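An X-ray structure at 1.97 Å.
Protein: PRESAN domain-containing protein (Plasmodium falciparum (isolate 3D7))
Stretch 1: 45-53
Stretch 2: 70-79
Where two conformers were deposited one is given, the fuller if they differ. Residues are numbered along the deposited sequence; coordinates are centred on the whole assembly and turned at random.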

# COMPACT_ATOMS: atom_id res chain seq x y z
N GLU A 45 -7.74 8.28 -24.63
CA GLU A 45 -8.40 7.02 -24.30
C GLU A 45 -7.67 6.25 -23.18
O GLU A 45 -7.19 5.14 -23.40
CB GLU A 45 -8.50 6.14 -25.55
N GLN A 46 -7.62 6.85 -21.99
CA GLN A 46 -6.84 6.31 -20.88
C GLN A 46 -7.38 4.96 -20.43
O GLN A 46 -8.56 4.82 -20.09
CB GLN A 46 -6.87 7.30 -19.71
CG GLN A 46 -6.39 6.69 -18.39
CD GLN A 46 -4.89 6.42 -18.39
OE1 GLN A 46 -4.09 7.28 -18.76
NE2 GLN A 46 -4.51 5.21 -18.00
N LEU A 47 -6.51 3.95 -20.43
CA LEU A 47 -6.90 2.63 -19.97
C LEU A 47 -7.02 2.63 -18.45
O LEU A 47 -6.27 3.30 -17.74
CB LEU A 47 -5.88 1.58 -20.40
CG LEU A 47 -5.63 1.48 -21.90
CD1 LEU A 47 -4.70 0.32 -22.23
CD2 LEU A 47 -6.94 1.35 -22.64
N THR A 48 -7.99 1.87 -17.94
CA THR A 48 -8.01 1.58 -16.52
C THR A 48 -6.97 0.52 -16.20
O THR A 48 -6.50 -0.20 -17.09
CB THR A 48 -9.39 1.10 -16.09
OG1 THR A 48 -9.69 -0.13 -16.76
CG2 THR A 48 -10.45 2.14 -16.43
N ARG A 49 -6.61 0.43 -14.92
CA ARG A 49 -5.70 -0.62 -14.48
C ARG A 49 -6.22 -1.99 -14.89
O ARG A 49 -5.47 -2.82 -15.41
CB ARG A 49 -5.53 -0.53 -12.95
CG ARG A 49 -4.27 -1.13 -12.44
CD ARG A 49 -4.25 -1.05 -10.92
NE ARG A 49 -4.07 0.32 -10.45
CZ ARG A 49 -3.42 0.61 -9.34
NH1 ARG A 49 -2.92 -0.37 -8.62
NH2 ARG A 49 -3.26 1.87 -8.94
N GLU A 50 -7.52 -2.22 -14.70
CA GLU A 50 -8.13 -3.48 -15.11
C GLU A 50 -7.93 -3.74 -16.60
O GLU A 50 -7.62 -4.86 -17.01
CB GLU A 50 -9.61 -3.44 -14.75
CG GLU A 50 -10.38 -4.72 -14.87
CD GLU A 50 -11.81 -4.55 -14.38
OE1 GLU A 50 -12.06 -3.60 -13.60
OE2 GLU A 50 -12.69 -5.35 -14.77
N GLU A 51 -8.13 -2.71 -17.42
CA GLU A 51 -7.98 -2.88 -18.86
C GLU A 51 -6.53 -3.11 -19.24
O GLU A 51 -6.23 -3.84 -20.19
CB GLU A 51 -8.53 -1.67 -19.60
CG GLU A 51 -10.04 -1.68 -19.74
CD GLU A 51 -10.62 -0.30 -20.01
OE1 GLU A 51 -9.87 0.70 -19.93
OE2 GLU A 51 -11.83 -0.22 -20.30
N LEU A 52 -5.60 -2.50 -18.50
CA LEU A 52 -4.19 -2.70 -18.78
C LEU A 52 -3.76 -4.12 -18.45
O LEU A 52 -3.01 -4.74 -19.20
CB LEU A 52 -3.38 -1.67 -17.99
CG LEU A 52 -1.88 -1.61 -18.28
CD1 LEU A 52 -1.66 -0.98 -19.63
CD2 LEU A 52 -1.14 -0.84 -17.18
N TYR A 53 -4.24 -4.67 -17.33
CA TYR A 53 -3.85 -6.03 -16.97
C TYR A 53 -4.49 -7.07 -17.88
O TYR A 53 -3.89 -8.12 -18.13
CB TYR A 53 -4.19 -6.29 -15.51
CG TYR A 53 -3.41 -5.38 -14.57
CD1 TYR A 53 -2.24 -4.76 -15.00
CD2 TYR A 53 -3.84 -5.14 -13.27
CE1 TYR A 53 -1.52 -3.93 -14.15
CE2 TYR A 53 -3.12 -4.32 -12.41
CZ TYR A 53 -1.96 -3.71 -12.86
OH TYR A 53 -1.24 -2.89 -12.02
N ASN A 70 3.31 3.37 -25.64
CA ASN A 70 1.90 3.66 -25.42
C ASN A 70 1.41 3.07 -24.09
O ASN A 70 0.75 3.75 -23.31
CB ASN A 70 1.08 3.11 -26.59
CG ASN A 70 -0.37 3.52 -26.55
OD1 ASN A 70 -1.18 2.92 -25.85
ND2 ASN A 70 -0.72 4.53 -27.34
N ILE A 71 1.76 1.81 -23.84
CA ILE A 71 1.41 1.17 -22.57
C ILE A 71 1.99 1.96 -21.39
O ILE A 71 1.31 2.19 -20.39
CB ILE A 71 1.89 -0.29 -22.57
CG1 ILE A 71 0.98 -1.15 -23.45
CG2 ILE A 71 1.97 -0.85 -21.16
CD1 ILE A 71 1.67 -2.38 -23.99
N TRP A 72 3.25 2.38 -21.50
CA TRP A 72 3.86 3.15 -20.41
C TRP A 72 3.14 4.48 -20.17
O TRP A 72 3.02 4.92 -19.02
CB TRP A 72 5.34 3.39 -20.73
CG TRP A 72 6.15 3.93 -19.58
CD1 TRP A 72 6.74 5.16 -19.50
CD2 TRP A 72 6.48 3.25 -18.35
NE1 TRP A 72 7.40 5.29 -18.30
CE2 TRP A 72 7.26 4.13 -17.59
CE3 TRP A 72 6.19 1.98 -17.84
CZ2 TRP A 72 7.76 3.80 -16.33
CZ3 TRP A 72 6.69 1.64 -16.58
CH2 TRP A 72 7.47 2.55 -15.85
N ASN A 73 2.66 5.14 -21.23
CA ASN A 73 1.88 6.36 -21.02
C ASN A 73 0.59 6.06 -20.26
O ASN A 73 0.18 6.85 -19.41
CB ASN A 73 1.58 7.03 -22.37
CG ASN A 73 2.82 7.62 -23.01
OD1 ASN A 73 3.80 7.91 -22.32
ND2 ASN A 73 2.77 7.82 -24.32
N HIS A 74 -0.07 4.94 -20.56
CA HIS A 74 -1.24 4.56 -19.77
C HIS A 74 -0.85 4.26 -18.32
O HIS A 74 -1.61 4.57 -17.40
CB HIS A 74 -1.93 3.34 -20.39
CG HIS A 74 -2.64 3.62 -21.69
ND1 HIS A 74 -3.76 4.43 -21.78
CD2 HIS A 74 -2.37 3.20 -22.95
CE1 HIS A 74 -4.14 4.50 -23.04
NE2 HIS A 74 -3.32 3.77 -23.78
N LYS A 75 0.31 3.65 -18.11
CA LYS A 75 0.81 3.45 -16.74
C LYS A 75 0.97 4.79 -16.03
O LYS A 75 0.54 4.96 -14.88
CB LYS A 75 2.13 2.68 -16.76
CG LYS A 75 2.80 2.54 -15.37
CD LYS A 75 3.85 3.62 -15.15
CE LYS A 75 4.57 3.46 -13.80
NZ LYS A 75 5.45 4.64 -13.57
N ASN A 76 1.61 5.75 -16.70
CA ASN A 76 1.78 7.08 -16.11
C ASN A 76 0.45 7.71 -15.75
O ASN A 76 0.30 8.29 -14.67
CB ASN A 76 2.55 8.00 -17.07
CG ASN A 76 4.05 7.75 -17.05
OD1 ASN A 76 4.62 7.29 -16.06
ND2 ASN A 76 4.71 8.08 -18.16
N GLY A 77 -0.55 7.59 -16.64
CA GLY A 77 -1.86 8.15 -16.34
C GLY A 77 -2.51 7.52 -15.11
O GLY A 77 -3.18 8.20 -14.33
N ILE A 78 -2.32 6.22 -14.94
CA ILE A 78 -2.86 5.53 -13.77
C ILE A 78 -2.17 6.03 -12.50
O ILE A 78 -2.83 6.35 -11.50
CB ILE A 78 -2.71 4.01 -13.94
CG1 ILE A 78 -3.71 3.49 -14.97
CG2 ILE A 78 -2.85 3.31 -12.58
CD1 ILE A 78 -3.29 2.19 -15.60
N CYS A 79 -0.84 6.10 -12.51
CA CYS A 79 -0.14 6.54 -11.30
C CYS A 79 -0.42 8.00 -10.98
O CYS A 79 -0.61 8.36 -9.81
CB CYS A 79 1.36 6.29 -11.44
SG CYS A 79 1.71 4.53 -11.61
O HOH W 1 -3.11 4.87 -9.15

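A loop that leads into a helix can dock on a neighbouring helix through an arrangement in which some side chains dock on the neighbour while others start the new helix, and residues 45-53 against 70-79 of this PRESAN domain-containing protein illustrate the principle. Helix 49-53 runs nearly antiparallel to helix 70-79, at 153°, with axes 10.7 Å apart at closest approach. The CA atoms of Gln46 and His74 lie 6.0 Å apart, those of Arg49 and Ile78 6.8 Å, and those of Leu52 and Ile71 7.8 Å.

Gln46 leaves its backbone sideways to the partner helix, yet chi1 near t followed by chi2 near p brings its amide back to the helix. There Gln46 NE2 donates to His74 O (3.0 Å), a carbonyl that also accepts from Ile78 N in the helix ladder, and to Leu47 O (2.6 Å), so one amide ties the loop both to the helix and to itself. The same fold sets Gln46 OE1 3.4 Å from Gly77 CA. Glycine matters here, because an ideal CB on Gly77 would lie 1.9 Å from Gln46 OE1, a clash.

His74, chi1 m, points toward the loop. Leu47 (m, t) places CG 3.5 Å from the centroid of the His74 ring, almost on the normal, a CH-pi contact, while Glu45 O approaches the ring edge, 3.1 Å from His74 CE1. Leu47 N lies 3.1 Å from His74 ND1.

Thr48, directed away, uses its p rotamer to cap the new helix: Thr48 OG1 accepts from Glu51 N (3.1 Å), and Glu51 OE1 reciprocates by accepting from Thr48 N (3.0 Å). Leu52 (t, p) then points back toward the partner in apolar contacts between branched aliphatic side chains, Leu52 CD1 3.9 Å from Ile71 CG2 and Leu52 CD2 4.0 Å from Ile78 CD1. Ile78 (m, t) also meets Arg49 (t, t, m for chi1 to chi3), whose NE lies 3.9 Å from Ile78 CG2; beyond, a water donates to Ile78 O (2.8 Å) and accepts a weak bond from Arg49 NH2 (3.0 Å).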